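Local coordinates for protein exotoxin 6 (Staphylococcus aureus subsp. aureus Mu50, PDB 4ZYS) that is probably a secreted staphylococcal superantigen-like toxin, pairing an OB-fold domain with a beta-grasp domain and possibly binding sugars, at residues A[22-27]-A[42-47]; A[52-57]-A[176-181]; A[68-73]-A[91-96]; A[121-126]-A[187-192]. All blocks are in the same frame, centred on the assembly; numbering follows the deposited sequence. Where two conformers were deposited one is given.

The four contacts illustrate how chemistry follows position in a two-domain beta protein. Contacts 1 and 3 share the OB-fold sheet, in which strands 21-24 and 69-74 are neighbours: contact 1 is a partly buried side-chain meeting with a salt bridge between exposed residues, whereas contact 3 is a backbone-paired hairpin with a buried carboxylate. Contact 4 is the most buried, an apolar seam inside the beta-grasp domain that ends in a salt bridge. Contact 2 crosses between the domains through two loops, relying on glycines and a bridging water. The domains meet again where contacts 3 and 4 touch, with Lys125 bonded to Asp70 and Thr91.

Contact 1 of 4, residues A[22-27]-A[42-47]; sequences LERKNV and VIVDNQ
The guanidinium of Arg24 is approached on one face by a methyl and at its edge by a carboxylate: Val44 CG1 sits 3.6 Å above the plane, offset toward the rim, while Asp45 OD2 lies close to the plane at the NH2 end. In this OB-fold domain, strands 21-24 and 37-44 belong to one sheet but are not neighbours in it and meet through side chains; past the corner at 25-26, Val27 starts strand 27-34, the neighbour of 37-44. The salt bridge from Arg24 NH2 to Asp45 OD2 is short at 2.7 Å, yet its hydrogen bond is weak, bent to 129°, with the two planes 60° apart. Arg24 NH1 donates to Glu23 O over 2.8 Å, which helps fix the rotation of the group. Asp45 occupies a type I' turn from Val44 to Gln47, which carries its acid to the arginine. Beside this ion pair, Leu22 and Val44 meet tip to tip, and Val42, backed by Val71 and Ile51, receives Val27 at about a right angle, Val27 CG2 lying 4.0 Å from Val42 CG1. Tightest of the carbon contacts is that of Arg24 CG, anti to the carbonyl carbon (chi1 -72°), with Val44 CG1 at 3.4 Å.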
loop_
_atom_site.group_PDB
_atom_site.type_symbol
_atom_site.label_atom_id
_atom_site.label_comp_id
_atom_site.label_asym_id
_atom_site.label_seq_id
_atom_site.Cartn_x
_atom_site.Cartn_y
_atom_site.Cartn_z
ATOM N N LEU A 22 -6.827 5.184 6.656
ATOM C CA LEU A 22 -6.378 6.037 7.740
ATOM C C LEU A 22 -4.876 6.173 7.611
ATOM O O LEU A 22 -4.161 5.195 7.788
ATOM C CB LEU A 22 -6.796 5.474 9.117
ATOM C CG LEU A 22 -6.334 6.264 10.353
ATOM C CD1 LEU A 22 -6.782 7.746 10.271
ATOM C CD2 LEU A 22 -6.808 5.587 11.671
ATOM N N GLU A 23 -4.393 7.351 7.209
ATOM C CA GLU A 23 -2.962 7.549 7.076
ATOM C C GLU A 23 -2.512 8.765 7.854
ATOM O O GLU A 23 -3.201 9.776 7.861
ATOM C CB GLU A 23 -2.480 7.623 5.609
ATOM C CG GLU A 23 -3.258 8.506 4.653
ATOM C CD GLU A 23 -2.486 8.874 3.397
ATOM O OE1 GLU A 23 -1.465 8.208 3.111
ATOM O OE2 GLU A 23 -2.899 9.831 2.701
ATOM N N ARG A 24 -1.385 8.633 8.567
ATOM C CA ARG A 24 -0.784 9.706 9.352
ATOM C C ARG A 24 0.714 9.584 9.331
ATOM O O ARG A 24 1.251 8.474 9.387
ATOM C CB ARG A 24 -1.264 9.708 10.816
ATOM C CG ARG A 24 -2.691 10.151 11.075
ATOM C CD ARG A 24 -3.028 11.615 10.800
ATOM N NE ARG A 24 -4.431 11.882 11.135
ATOM C CZ ARG A 24 -5.462 11.625 10.333
ATOM N NH1 ARG A 24 -5.264 11.115 9.124
ATOM N NH2 ARG A 24 -6.696 11.893 10.726
ATOM N N LYS A 25 1.391 10.729 9.312
ATOM C CA LYS A 25 2.848 10.802 9.283
ATOM C C LYS A 25 3.431 11.318 10.593
ATOM O O LYS A 25 2.866 12.225 11.210
ATOM C CB LYS A 25 3.315 11.698 8.122
ATOM C CG LYS A 25 2.879 11.152 6.758
ATOM C CD LYS A 25 3.236 12.049 5.603
ATOM C CE LYS A 25 2.709 11.434 4.325
ATOM N NZ LYS A 25 3.117 12.175 3.103
ATOM N N ASN A 26 4.593 10.759 10.989
ATOM C CA ASN A 26 5.376 11.133 12.170
ATOM C C ASN A 26 4.551 10.922 13.434
ATOM O O ASN A 26 4.190 11.882 14.130
ATOM C CB ASN A 26 5.849 12.598 12.044
ATOM C CG ASN A 26 6.973 13.002 12.946
ATOM O OD1 ASN A 26 7.740 12.183 13.473
ATOM N ND2 ASN A 26 7.157 14.299 13.025
ATOM N N VAL A 27 4.188 9.664 13.686
ATOM C CA VAL A 27 3.367 9.324 14.844
ATOM C C VAL A 27 4.125 8.314 15.703
ATOM O O VAL A 27 5.265 7.972 15.370
ATOM C CB VAL A 27 1.936 8.826 14.449
ATOM C CG1 VAL A 27 1.149 9.929 13.743
ATOM C CG2 VAL A 27 1.987 7.554 13.591
ATOM N N VAL A 42 -1.037 1.759 17.458
ATOM C CA VAL A 42 -1.011 3.180 17.169
ATOM C C VAL A 42 -2.354 3.782 17.552
ATOM O O VAL A 42 -3.399 3.165 17.293
ATOM C CB VAL A 42 -0.694 3.474 15.661
ATOM C CG1 VAL A 42 -0.367 4.948 15.428
ATOM C CG2 VAL A 42 0.448 2.616 15.129
ATOM N N ILE A 43 -2.332 5.017 18.104
ATOM C CA ILE A 43 -3.533 5.830 18.351
ATOM C C ILE A 43 -3.500 6.991 17.353
ATOM O O ILE A 43 -2.507 7.710 17.279
ATOM C CB ILE A 43 -3.714 6.310 19.822
ATOM C CG1 ILE A 43 -4.268 5.164 20.688
ATOM C CG2 ILE A 43 -4.657 7.524 19.901
ATOM C CD1 ILE A 43 -4.274 5.378 22.183
ATOM N N VAL A 44 -4.541 7.109 16.538
ATOM C CA VAL A 44 -4.754 8.200 15.575
ATOM C C VAL A 44 -6.118 8.773 15.918
ATOM O O VAL A 44 -7.061 8.009 15.920
ATOM C CB VAL A 44 -4.667 7.755 14.070
ATOM C CG1 VAL A 44 -5.059 8.911 13.148
ATOM C CG2 VAL A 44 -3.270 7.224 13.709
ATOM N N ASP A 45 -6.239 10.078 16.268
ATOM C CA ASP A 45 -7.525 10.723 16.598
ATOM C C ASP A 45 -8.386 9.887 17.566
ATOM O O ASP A 45 -9.569 9.674 17.292
ATOM C CB ASP A 45 -8.339 10.993 15.315
ATOM C CG ASP A 45 -7.676 11.843 14.265
ATOM O OD1 ASP A 45 -6.941 12.794 14.639
ATOM O OD2 ASP A 45 -7.955 11.620 13.070
ATOM N N ASN A 46 -7.784 9.365 18.655
ATOM C CA ASN A 46 -8.434 8.529 19.676
ATOM C C ASN A 46 -9.003 7.181 19.104
ATOM O O ASN A 46 -9.827 6.531 19.768
ATOM C CB ASN A 46 -9.512 9.308 20.441
ATOM C CG ASN A 46 -9.085 10.711 20.850
ATOM O OD1 ASN A 46 -9.686 11.714 20.448
ATOM N ND2 ASN A 46 -8.064 10.813 21.689
ATOM N N GLN A 47 -8.522 6.769 17.900
ATOM C CA GLN A 47 -8.872 5.516 17.225
ATOM C C GLN A 47 -7.703 4.545 17.382
ATOM O O GLN A 47 -6.564 4.884 17.040
ATOM C CB GLN A 47 -9.205 5.735 15.718
ATOM C CG GLN A 47 -10.158 6.902 15.376
ATOM C CD GLN A 47 -11.450 6.881 16.158
ATOM O OE1 GLN A 47 -12.300 6.007 15.986
ATOM N NE2 GLN A 47 -11.591 7.810 17.082
#

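Contact 2 of 4, residues A[52-57]-A[176-181]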
loop_
_atom_site.group_PDB
_atom_site.type_symbol
_atom_site.label_atom_id
_atom_site.label_comp_id
_atom_site.label_asym_id
_atom_site.label_seq_id
_atom_site.Cartn_x
_atom_site.Cartn_y
_atom_site.Cartn_z
ATOM N N SER A 52 -0.285 -5.688 12.063
ATOM C CA SER A 52 0.622 -6.827 11.901
ATOM C C SER A 52 1.858 -6.426 11.112
ATOM O O SER A 52 1.748 -5.833 10.034
ATOM C CB SER A 52 -0.074 -7.973 11.178
ATOM O OG SER A 52 -0.999 -8.591 12.049
ATOM N N LEU A 53 3.023 -6.755 11.661
ATOM C CA LEU A 53 4.341 -6.603 11.050
ATOM C C LEU A 53 4.759 -8.007 10.653
ATOM O O LEU A 53 5.412 -8.737 11.412
ATOM C CB LEU A 53 5.354 -5.936 11.998
ATOM C CG LEU A 53 5.002 -4.576 12.584
ATOM C CD1 LEU A 53 5.998 -4.202 13.653
ATOM C CD2 LEU A 53 4.979 -3.489 11.496
ATOM N N VAL A 54 4.273 -8.417 9.496
ATOM C CA VAL A 54 4.526 -9.748 8.969
ATOM C C VAL A 54 5.414 -9.569 7.724
ATOM O O VAL A 54 5.158 -8.692 6.908
ATOM C CB VAL A 54 3.187 -10.508 8.743
ATOM C CG1 VAL A 54 2.463 -10.085 7.461
ATOM C CG2 VAL A 54 3.380 -12.017 8.818
ATOM N N GLY A 55 6.518 -10.299 7.671
ATOM C CA GLY A 55 7.463 -10.170 6.571
ATOM C C GLY A 55 8.747 -9.463 6.956
ATOM O O GLY A 55 9.376 -9.821 7.955
ATOM N N SER A 56 9.143 -8.456 6.163
ATOM C CA SER A 56 10.393 -7.723 6.357
ATOM C C SER A 56 10.302 -6.734 7.530
ATOM O O SER A 56 11.230 -6.666 8.348
ATOM C CB SER A 56 10.783 -6.986 5.075
ATOM O OG SER A 56 10.104 -5.746 4.962
ATOM N N ASP A 57 9.169 -5.982 7.599
ATOM C CA ASP A 57 8.837 -4.946 8.588
ATOM C C ASP A 57 8.932 -5.458 10.031
ATOM O O ASP A 57 9.039 -4.659 10.964
ATOM C CB ASP A 57 7.446 -4.343 8.312
ATOM C CG ASP A 57 6.244 -5.292 8.240
ATOM O OD1 ASP A 57 6.451 -6.518 8.058
ATOM O OD2 ASP A 57 5.099 -4.801 8.314
ATOM N N GLU A 176 -0.053 -9.558 -1.791
ATOM C CA GLU A 176 0.388 -10.578 -0.813
ATOM C C GLU A 176 0.586 -9.901 0.540
ATOM O O GLU A 176 1.239 -8.852 0.612
ATOM C CB GLU A 176 1.695 -11.258 -1.270
ATOM C CG GLU A 176 1.550 -12.124 -2.502
ATOM C CD GLU A 176 1.771 -11.478 -3.862
ATOM O OE1 GLU A 176 1.749 -10.228 -3.965
ATOM O OE2 GLU A 176 1.939 -12.240 -4.842
ATOM N N LYS A 177 -0.000 -10.467 1.593
ATOM C CA LYS A 177 0.059 -9.934 2.948
ATOM C C LYS A 177 1.513 -9.610 3.363
ATOM O O LYS A 177 1.746 -8.521 3.886
ATOM C CB LYS A 177 -0.617 -10.887 3.936
ATOM C CG LYS A 177 -2.143 -10.786 3.902
ATOM C CD LYS A 177 -2.769 -11.693 4.955
ATOM C CE LYS A 177 -4.152 -12.187 4.580
ATOM N NZ LYS A 177 -5.203 -11.137 4.711
ATOM N N GLU A 178 2.489 -10.494 2.999
ATOM C CA GLU A 178 3.922 -10.317 3.270
ATOM C C GLU A 178 4.520 -9.064 2.605
ATOM O O GLU A 178 5.537 -8.552 3.077
ATOM C CB GLU A 178 4.715 -11.541 2.791
ATOM C CG GLU A 178 4.581 -12.736 3.702
ATOM C CD GLU A 178 5.360 -12.699 5.000
ATOM O OE1 GLU A 178 6.591 -12.920 4.958
ATOM O OE2 GLU A 178 4.724 -12.534 6.066
ATOM N N ARG A 179 3.923 -8.608 1.487
ATOM C CA ARG A 179 4.438 -7.478 0.721
ATOM C C ARG A 179 3.850 -6.149 1.186
ATOM O O ARG A 179 4.389 -5.095 0.841
ATOM C CB ARG A 179 4.184 -7.691 -0.771
ATOM C CG ARG A 179 4.993 -8.844 -1.338
ATOM C CD ARG A 179 4.599 -9.111 -2.766
ATOM N NE ARG A 179 5.238 -8.155 -3.655
ATOM C CZ ARG A 179 4.847 -7.891 -4.894
ATOM N NH1 ARG A 179 3.777 -8.493 -5.405
ATOM N NH2 ARG A 179 5.528 -7.035 -5.639
HETATM N N MSE A 180 2.792 -6.199 2.025
HETATM C CA MSE A 180 2.144 -5.002 2.564
HETATM C C MSE A 180 3.083 -4.273 3.515
HETATM O O MSE A 180 2.976 -3.060 3.672
HETATM C CB MSE A 180 0.816 -5.348 3.250
HETATM C CG MSE A 180 -0.276 -5.691 2.239
HETATM SE SE MSE A 180 -1.875 -6.273 3.163
HETATM C CE MSE A 180 -2.858 -6.748 1.690
ATOM N N GLY A 181 4.022 -5.001 4.095
ATOM C CA GLY A 181 5.024 -4.421 4.985
ATOM C C GLY A 181 6.333 -4.100 4.300
ATOM O O GLY A 181 7.267 -3.628 4.957
HETATM O O HOH W 1 3.346 -7.256 5.710
#
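Val54 meets Glu178 at about a right angle, Val54 CG2 lying 3.1 Å from Glu178 OE2 in tight packing rather than a bond. The carbonyl oxygen of the same valine is held by water: one molecule donates to Val54 O over 2.6 Å and to Lys177 O over 2.7 Å, stitching the two backbones together. Gly55 comes next, at backbone angles (phi 107°, psi -130°) that by themselves call for glycine; the acid of Glu178 lies against it, Glu178 OE1 standing 3.3 Å from Gly55 CA. A bend at chi2 (-76°) turns the glutamate chain back toward that glycine. Here the OB-fold domain touches the beta-grasp domain, the loop after strand 47-52 lying against residues 177-180, which have helical backbone angles without the regular helical bonds. Further on, Ser56 OG passes 3.5 Å from Gly181 O but is hydrogen-bonded to Asp182. Asp57, buried, packs on Gly181, with Asp57 CB 3.4 Å from Gly181 O and Asp57 OD2 3.4 Å from Gly181 CA, where a CB would collide with that carboxylate oxygen. Asp57 OD1 lies 2.8 Å from Val54 O, two acceptors at a spacing that might raise the pKa of the acid.

Contact 3 of 4, residues A[68-73]-A[91-96]; sequences NIDVFI and TKTNSQ
Asp70 and Thr93 are brought together by their first torsions: Asp70 CG stands anti to its carbonyl carbon (chi1 -63°), and Thr93 OG1 anti to its backbone N (chi1 -159°). The side chains cross at about a right angle, and the hydroxyl donates to Asp70 OD1 over 2.7 Å, on the syn side and 19° out of the carboxylate plane. The buried acid is thoroughly engaged. OD1 also accepts from the backbone N of Asn26, while OD2 forms a salt bridge to Lys125, and a water donates to Asp70 OD2 over 2.6 Å while accepting from Asn94 N. Such surroundings are consistent with a charged carboxylate. Lys125 also bonds Thr91 OG1, tying this hairpin of the OB-fold to the beta-grasp domain. The hairpin itself joins strands 69-74 and 84-92: Asp70 and Thr91 form an antiparallel hydrogen-bonded pair, with Asp70 N to Thr91 O at 2.9 Å and Thr91 N to Asp70 O at 3.1 Å. Ile69 and Lys92 follow as the non-hydrogen-bonded pair, and Thr93 N then reaches Asn68 O over 2.9 Å. Beyond it the side chains of Asn68 and Lys92 lie alongside each other, pointing the same way. One water donates to Asn68 OD1 over 2.7 Å and accepts from Lys92 NZ over 2.8 Å; a second accepts from Asn68 ND2 and Lys92 NZ, and Lys92 NZ also bonds Lys60 O.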
loop_
_atom_site.group_PDB
_atom_site.type_symbol
_atom_site.label_atom_id
_atom_site.label_comp_id
_atom_site.label_asym_id
_atom_site.label_seq_id
_atom_site.Cartn_x
_atom_site.Cartn_y
_atom_site.Cartn_z
ATOM N N ASN A 68 8.930 7.720 15.132
ATOM C CA ASN A 68 9.379 8.296 13.854
ATOM C C ASN A 68 8.751 7.495 12.701
ATOM O O ASN A 68 9.434 7.098 11.758
ATOM C CB ASN A 68 10.927 8.223 13.808
ATOM C CG ASN A 68 11.474 6.788 13.875
ATOM O OD1 ASN A 68 10.863 5.856 14.454
ATOM N ND2 ASN A 68 12.596 6.557 13.210
ATOM N N ILE A 69 7.465 7.194 12.806
ATOM C CA ILE A 69 6.852 6.330 11.815
ATOM C C ILE A 69 5.712 7.010 11.106
ATOM O O ILE A 69 5.126 7.974 11.612
ATOM C CB ILE A 69 6.377 4.969 12.458
ATOM C CG1 ILE A 69 5.407 5.168 13.645
ATOM C CG2 ILE A 69 7.550 4.092 12.854
ATOM C CD1 ILE A 69 4.369 4.046 13.860
ATOM N N ASP A 70 5.403 6.493 9.910
ATOM C CA ASP A 70 4.227 6.863 9.131
ATOM C C ASP A 70 3.377 5.634 9.043
ATOM O O ASP A 70 3.909 4.524 9.002
ATOM C CB ASP A 70 4.580 7.395 7.730
ATOM C CG ASP A 70 5.402 8.668 7.729
ATOM O OD1 ASP A 70 5.528 9.299 8.812
ATOM O OD2 ASP A 70 5.951 9.015 6.663
ATOM N N VAL A 71 2.051 5.801 9.041
ATOM C CA VAL A 71 1.170 4.645 8.966
ATOM C C VAL A 71 0.166 4.856 7.853
ATOM O O VAL A 71 -0.259 5.981 7.590
ATOM C CB VAL A 71 0.484 4.272 10.325
ATOM C CG1 VAL A 71 1.525 3.994 11.408
ATOM C CG2 VAL A 71 -0.504 5.347 10.789
ATOM N N PHE A 72 -0.144 3.748 7.154
ATOM C CA PHE A 72 -1.152 3.612 6.111
ATOM C C PHE A 72 -2.020 2.456 6.573
ATOM O O PHE A 72 -1.597 1.302 6.470
ATOM C CB PHE A 72 -0.501 3.375 4.738
ATOM C CG PHE A 72 -1.490 3.448 3.600
ATOM C CD1 PHE A 72 -2.195 2.317 3.196
ATOM C CD2 PHE A 72 -1.728 4.655 2.940
ATOM C CE1 PHE A 72 -3.141 2.387 2.164
ATOM C CE2 PHE A 72 -2.648 4.720 1.880
ATOM C CZ PHE A 72 -3.337 3.578 1.486
ATOM N N ILE A 73 -3.176 2.769 7.188
ATOM C CA ILE A 73 -4.064 1.799 7.832
ATOM C C ILE A 73 -5.347 1.579 7.021
ATOM O O ILE A 73 -6.096 2.510 6.718
ATOM C CB ILE A 73 -4.379 2.260 9.308
ATOM C CG1 ILE A 73 -3.088 2.307 10.183
ATOM C CG2 ILE A 73 -5.514 1.444 10.000
ATOM C CD1 ILE A 73 -3.193 3.228 11.397
ATOM N N THR A 91 6.056 2.544 7.853
ATOM C CA THR A 91 7.309 3.021 7.262
ATOM C C THR A 91 7.983 4.061 8.190
ATOM O O THR A 91 7.378 4.501 9.169
ATOM C CB THR A 91 7.008 3.635 5.857
ATOM O OG1 THR A 91 6.006 4.643 5.980
ATOM C CG2 THR A 91 6.560 2.608 4.818
ATOM N N LYS A 92 9.241 4.430 7.872
ATOM C CA LYS A 92 9.997 5.457 8.579
ATOM C C LYS A 92 9.537 6.804 8.041
ATOM O O LYS A 92 9.342 6.954 6.836
ATOM C CB LYS A 92 11.526 5.286 8.393
ATOM C CG LYS A 92 12.102 3.921 8.826
ATOM C CD LYS A 92 12.182 3.715 10.362
ATOM C CE LYS A 92 12.478 2.280 10.739
ATOM N NZ LYS A 92 13.050 2.159 12.106
ATOM N N THR A 93 9.350 7.777 8.929
ATOM C CA THR A 93 8.930 9.102 8.542
ATOM C C THR A 93 10.073 9.822 7.789
ATOM O O THR A 93 11.241 9.442 7.938
ATOM C CB THR A 93 8.469 9.888 9.773
ATOM O OG1 THR A 93 7.632 10.942 9.312
ATOM C CG2 THR A 93 9.635 10.467 10.595
ATOM N N ASN A 94 9.737 10.881 7.020
ATOM C CA ASN A 94 10.731 11.670 6.298
ATOM C C ASN A 94 11.632 12.424 7.258
ATOM O O ASN A 94 11.189 12.870 8.325
ATOM C CB ASN A 94 10.066 12.667 5.325
ATOM C CG ASN A 94 9.516 12.062 4.040
ATOM O OD1 ASN A 94 9.461 10.839 3.852
ATOM N ND2 ASN A 94 9.150 12.915 3.086
ATOM N N SER A 95 12.901 12.613 6.843
ATOM C CA SER A 95 13.868 13.410 7.580
ATOM C C SER A 95 13.484 14.875 7.393
ATOM O O SER A 95 12.716 15.186 6.489
ATOM C CB SER A 95 15.280 13.107 7.092
ATOM O OG SER A 95 15.327 13.036 5.678
ATOM N N GLN A 96 13.976 15.767 8.250
ATOM C CA GLN A 96 13.669 17.199 8.185
ATOM C C GLN A 96 13.962 17.809 6.782
ATOM O O GLN A 96 13.080 18.520 6.286
ATOM C CB GLN A 96 14.419 17.973 9.295
ATOM C CG GLN A 96 13.663 19.193 9.840
ATOM C CD GLN A 96 12.266 18.898 10.359
ATOM O OE1 GLN A 96 12.023 17.932 11.086
ATOM N NE2 GLN A 96 11.310 19.732 9.991
HETATM O O HOH W 2 11.406 3.262 14.098
HETATM O O HOH W 3 14.761 4.621 13.146
HETATM O O HOH W 4 3.423 4.212 5.820
HETATM O O HOH W 5 6.820 11.390 5.995
#

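Contact 4 of 4, residues A[121-126]-A[187-192]; sequences YQIYKE and RQIQKI
Residues 121-126 run roughly against residues 187-192, their directions 145° apart, and the backbones converge from 9.2 Å between the CA atoms of Tyr121 and Ile192 to 5.8 Å between those of Glu126 and Arg187. At the narrow end one carboxylate oxygen, Glu126 OE1, lies over a face of the Arg187 guanidinium, toward its rim and 3.0 Å from Arg187 NH1, so the salt bridge is a matter of charge alone, with no N-H aimed at the oxygen. The two planes are 68° apart. Glu126 OE2 is bonded to Ser95 OG, Arg187 NE pairs with Asp185, and the arginine makes a cation-pi contact with Phe98. Where the backbones diverge, apolar side chains pointing toward each other meet. Ile192 CD1 approaches the Tyr121 ring obliquely, 3.8 Å from Tyr121 CD2, Tyr121 CG being anti to the backbone N (chi1 -170°). Ile123 CG1 and Ile189 CD1 are a looser apolar pair at 4.5 Å. Gln190 and Lys191 both face Thr160, a classic beta bulge within strand 189-196. In this beta-grasp domain, Tyr121 and Ile192 both touch Leu107 of strand 106-111, while on helix 130-145 Tyr121 touches Leu133 and Ile192 touches Leu137, and Ile189 leans on strand 155-161.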
loop_
_atom_site.group_PDB
_atom_site.type_symbol
_atom_site.label_atom_id
_atom_site.label_comp_id
_atom_site.label_asym_id
_atom_site.label_seq_id
_atom_site.Cartn_x
_atom_site.Cartn_y
_atom_site.Cartn_z
ATOM N N TYR A 121 1.039 11.752 -10.981
ATOM C CA TYR A 121 1.100 11.018 -9.718
ATOM C C TYR A 121 2.181 11.631 -8.825
ATOM O O TYR A 121 3.326 11.772 -9.262
ATOM C CB TYR A 121 1.355 9.530 -9.953
ATOM C CG TYR A 121 1.178 8.702 -8.699
ATOM C CD1 TYR A 121 -0.055 8.619 -8.061
ATOM C CD2 TYR A 121 2.243 8.012 -8.142
ATOM C CE1 TYR A 121 -0.219 7.882 -6.893
ATOM C CE2 TYR A 121 2.086 7.255 -6.984
ATOM C CZ TYR A 121 0.857 7.209 -6.351
ATOM O OH TYR A 121 0.682 6.461 -5.218
ATOM N N GLN A 122 1.818 12.047 -7.616
ATOM C CA GLN A 122 2.783 12.692 -6.709
ATOM C C GLN A 122 3.143 11.789 -5.521
ATOM O O GLN A 122 2.246 11.330 -4.817
ATOM C CB GLN A 122 2.253 14.057 -6.195
ATOM C CG GLN A 122 1.904 15.004 -7.320
ATOM C CD GLN A 122 1.774 16.459 -6.990
ATOM O OE1 GLN A 122 1.596 16.895 -5.847
ATOM N NE2 GLN A 122 1.880 17.253 -8.016
ATOM N N ILE A 123 4.453 11.553 -5.305
ATOM C CA ILE A 123 5.023 10.781 -4.180
ATOM C C ILE A 123 5.580 11.800 -3.163
ATOM O O ILE A 123 6.330 12.688 -3.558
ATOM C CB ILE A 123 6.117 9.747 -4.640
ATOM C CG1 ILE A 123 5.544 8.611 -5.532
ATOM C CG2 ILE A 123 6.924 9.158 -3.457
ATOM C CD1 ILE A 123 4.570 7.710 -4.875
ATOM N N TYR A 124 5.220 11.669 -1.876
ATOM C CA TYR A 124 5.696 12.598 -0.849
ATOM C C TYR A 124 6.644 11.908 0.150
ATOM O O TYR A 124 7.272 12.581 0.982
ATOM C CB TYR A 124 4.495 13.232 -0.109
ATOM C CG TYR A 124 3.458 13.822 -1.045
ATOM C CD1 TYR A 124 3.725 14.979 -1.780
ATOM C CD2 TYR A 124 2.224 13.205 -1.228
ATOM C CE1 TYR A 124 2.777 15.520 -2.649
ATOM C CE2 TYR A 124 1.261 13.749 -2.075
ATOM C CZ TYR A 124 1.543 14.902 -2.788
ATOM O OH TYR A 124 0.597 15.427 -3.628
ATOM N N LYS A 125 6.763 10.582 0.053
ATOM C CA LYS A 125 7.512 9.827 1.034
ATOM C C LYS A 125 8.816 9.217 0.547
ATOM O O LYS A 125 8.891 8.655 -0.544
ATOM C CB LYS A 125 6.612 8.730 1.606
ATOM C CG LYS A 125 5.678 9.286 2.693
ATOM C CD LYS A 125 4.596 8.295 3.209
ATOM C CE LYS A 125 5.099 6.948 3.698
ATOM N NZ LYS A 125 6.214 7.076 4.695
ATOM N N GLU A 126 9.842 9.283 1.413
ATOM C CA GLU A 126 11.152 8.653 1.161
ATOM C C GLU A 126 11.035 7.140 1.300
ATOM O O GLU A 126 11.625 6.376 0.541
ATOM C CB GLU A 126 12.185 9.144 2.174
ATOM C CG GLU A 126 12.606 10.581 2.011
ATOM C CD GLU A 126 13.670 10.897 3.038
ATOM O OE1 GLU A 126 14.826 10.456 2.848
ATOM O OE2 GLU A 126 13.324 11.488 4.086
ATOM N N ARG A 187 12.131 8.201 -3.525
ATOM C CA ARG A 187 13.009 9.072 -4.301
ATOM C C ARG A 187 13.591 8.351 -5.520
ATOM O O ARG A 187 14.136 9.012 -6.404
ATOM C CB ARG A 187 14.153 9.593 -3.426
ATOM C CG ARG A 187 13.708 10.331 -2.158
ATOM C CD ARG A 187 14.887 10.502 -1.230
ATOM N NE ARG A 187 15.288 9.209 -0.688
ATOM C CZ ARG A 187 16.228 9.036 0.232
ATOM N NH1 ARG A 187 16.911 10.077 0.700
ATOM N NH2 ARG A 187 16.494 7.821 0.695
ATOM N N GLN A 188 13.455 7.003 -5.565
ATOM C CA GLN A 188 14.007 6.134 -6.602
ATOM C C GLN A 188 12.927 5.562 -7.559
ATOM O O GLN A 188 13.281 4.852 -8.503
ATOM C CB GLN A 188 14.805 4.988 -5.961
ATOM C CG GLN A 188 16.072 5.429 -5.222
ATOM C CD GLN A 188 17.110 6.024 -6.133
ATOM O OE1 GLN A 188 17.496 5.433 -7.139
ATOM N NE2 GLN A 188 17.580 7.217 -5.799
ATOM N N ILE A 189 11.641 5.874 -7.343
ATOM C CA ILE A 189 10.573 5.404 -8.252
ATOM C C ILE A 189 10.630 6.253 -9.546
ATOM O O ILE A 189 10.481 7.474 -9.465
ATOM C CB ILE A 189 9.170 5.446 -7.580
ATOM C CG1 ILE A 189 9.119 4.537 -6.330
ATOM C CG2 ILE A 189 8.059 5.097 -8.597
ATOM C CD1 ILE A 189 8.018 4.869 -5.340
ATOM N N GLN A 190 10.877 5.611 -10.720
ATOM C CA GLN A 190 10.992 6.308 -12.006
ATOM C C GLN A 190 9.708 6.286 -12.855
ATOM O O GLN A 190 9.297 7.328 -13.385
ATOM C CB GLN A 190 12.132 5.705 -12.851
ATOM C CG GLN A 190 13.461 6.389 -12.670
ATOM C CD GLN A 190 13.599 7.712 -13.370
ATOM O OE1 GLN A 190 13.052 8.729 -12.927
ATOM N NE2 GLN A 190 14.440 7.746 -14.400
ATOM N N LYS A 191 9.138 5.081 -13.045
ATOM C CA LYS A 191 7.975 4.829 -13.883
ATOM C C LYS A 191 7.019 3.890 -13.197
ATOM O O LYS A 191 7.449 2.989 -12.481
ATOM C CB LYS A 191 8.401 4.167 -15.210
ATOM C CG LYS A 191 9.055 5.048 -16.246
ATOM C CD LYS A 191 9.232 4.221 -17.517
ATOM C CE LYS A 191 9.224 5.038 -18.786
ATOM N NZ LYS A 191 9.287 4.177 -20.002
ATOM N N ILE A 192 5.724 4.068 -13.462
ATOM C CA ILE A 192 4.657 3.209 -12.985
ATOM C C ILE A 192 3.743 2.924 -14.180
ATOM O O ILE A 192 3.378 3.829 -14.940
ATOM C CB ILE A 192 3.870 3.757 -11.758
ATOM C CG1 ILE A 192 4.805 4.067 -10.561
ATOM C CG2 ILE A 192 2.727 2.779 -11.331
ATOM C CD1 ILE A 192 4.115 4.958 -9.433
#